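Side-chain contact in group 3 allergen SMIPP-S YvT004A06 (Sarcoptes scabiei type hominis, PDB 3H7T), which is an inactivated paralogue of the trypsin-like serine proteases and probably lacks their peptidase activity: residues I30-A33 / N34-I37. Numbering follows the deposited sequence.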
loop_
_atom_site.group_PDB
_atom_site.type_symbol
_atom_site.label_atom_id
_atom_site.label_comp_id
_atom_site.label_asym_id
_atom_site.label_seq_id
_atom_site.Cartn_x
_atom_site.Cartn_y
_atom_site.Cartn_z
ATOM N N ILE A 30 -8.243 -5.076 0.255
ATOM C CA ILE A 30 -9.458 -5.503 0.949
ATOM C C ILE A 30 -9.134 -6.244 2.243
ATOM O O ILE A 30 -8.560 -7.337 2.210
ATOM C CB ILE A 30 -10.328 -6.507 0.110
ATOM C CG1 ILE A 30 -10.416 -6.118 -1.379
ATOM C CG2 ILE A 30 -11.695 -6.714 0.778
ATOM C CD1 ILE A 30 -11.560 -5.244 -1.762
ATOM N N LEU A 31 -9.547 -5.673 3.370
ATOM C CA LEU A 31 -9.476 -6.380 4.653
ATOM C C LEU A 31 -10.774 -7.138 4.971
ATOM O O LEU A 31 -10.741 -8.311 5.371
ATOM C CB LEU A 31 -9.087 -5.416 5.782
ATOM C CG LEU A 31 -7.680 -4.815 5.658
ATOM C CD1 LEU A 31 -7.352 -3.944 6.858
ATOM C CD2 LEU A 31 -6.611 -5.892 5.460
ATOM N N THR A 32 -11.905 -6.457 4.800
ATOM C CA THR A 32 -13.238 -7.067 4.921
ATOM C C THR A 32 -14.152 -6.429 3.887
ATOM O O THR A 32 -13.744 -5.500 3.184
ATOM C CB THR A 32 -13.884 -6.876 6.331
ATOM O OG1 THR A 32 -14.278 -5.509 6.512
ATOM C CG2 THR A 32 -12.940 -7.295 7.461
ATOM N N ALA A 33 -15.395 -6.900 3.818
ATOM C CA ALA A 33 -16.381 -6.366 2.881
ATOM C C ALA A 33 -16.657 -4.876 3.096
ATOM O O ALA A 33 -17.195 -4.205 2.220
ATOM C CB ALA A 33 -17.677 -7.168 2.965
ATOM N N ASN A 34 -16.280 -4.370 4.264
ATOM C CA ASN A 34 -16.538 -2.983 4.646
ATOM C C ASN A 34 -15.278 -2.132 4.821
ATOM O O ASN A 34 -15.365 -0.905 4.892
ATOM C CB ASN A 34 -17.371 -2.959 5.933
ATOM C CG ASN A 34 -18.668 -3.735 5.795
ATOM O OD1 ASN A 34 -19.598 -3.301 5.108
ATOM N ND2 ASN A 34 -18.731 -4.896 6.436
ATOM N N PHE A 35 -14.112 -2.777 4.871
ATOM C CA PHE A 35 -12.861 -2.071 5.182
ATOM C C PHE A 35 -11.723 -2.276 4.172
ATOM O O PHE A 35 -11.429 -3.401 3.749
ATOM C CB PHE A 35 -12.382 -2.427 6.592
ATOM C CG PHE A 35 -13.276 -1.905 7.686
ATOM C CD1 PHE A 35 -13.180 -0.582 8.112
ATOM C CD2 PHE A 35 -14.217 -2.737 8.288
ATOM C CE1 PHE A 35 -14.013 -0.092 9.123
ATOM C CE2 PHE A 35 -15.052 -2.263 9.301
ATOM C CZ PHE A 35 -14.950 -0.937 9.721
ATOM N N VAL A 36 -11.080 -1.169 3.815
ATOM C CA VAL A 36 -9.920 -1.180 2.935
ATOM C C VAL A 36 -8.760 -0.472 3.630
ATOM O O VAL A 36 -8.974 0.505 4.344
ATOM C CB VAL A 36 -10.250 -0.500 1.577
ATOM C CG1 VAL A 36 -8.979 -0.039 0.851
ATOM C CG2 VAL A 36 -11.065 -1.441 0.696
ATOM N N ILE A 37 -7.539 -0.977 3.439
ATOM C CA ILE A 37 -6.347 -0.322 3.980
ATOM C C ILE A 37 -5.468 0.247 2.856
ATOM O O ILE A 37 -5.220 -0.417 1.852
ATOM C CB ILE A 37 -5.534 -1.249 4.923
ATOM C CG1 ILE A 37 -4.359 -0.488 5.559
ATOM C CG2 ILE A 37 -5.075 -2.530 4.202
ATOM C CD1 ILE A 37 -3.744 -1.189 6.763
HETATM O O HOH W 1 -16.408 -5.703 8.294
#
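Leu31 and Thr32 stand together opposite the single residue Phe35, a classic beta bulge at the end of the hairpin formed by strands 26-30 and 35-38 in the six-stranded barrel of this trypsin-like fold. Two backbone donors share one acceptor: Phe35 O takes Leu31 N at 3.0 Å, tilted from the carbonyl plane, and Thr32 N at 3.3 Å, in that plane on a lone pair and nearly straight (N-H...O 169°). Phe35 N bonds to Thr32 O at 3.2 Å, but stands well above the carbonyl plane, off any lone pair.

The apolar contact starts from the bulge itself: the branched end of Leu31 crosses Ile37, with Leu31 CG 3.8 Å from Ile37 CG2. Both side chains touch Ile224 of helix 221-228 and Leu196 of strand 195-200, the latter in the other, seven-stranded sheet. Ile30 and Val36, a non-hydrogen-bonded pair, share a sheet face and both pack on Val16.

A chi1 of 72° sets Thr32 OG1 between its backbone N and carbonyl carbon, where it accepts from Asn34 N (3.2 Å) and, weakly, from Phe35 N. A water bridges Thr32 OG1 to Asn34 ND2, and OG1 also meets the Phe35 ring edge, in plane, 3.3 Å from CD2.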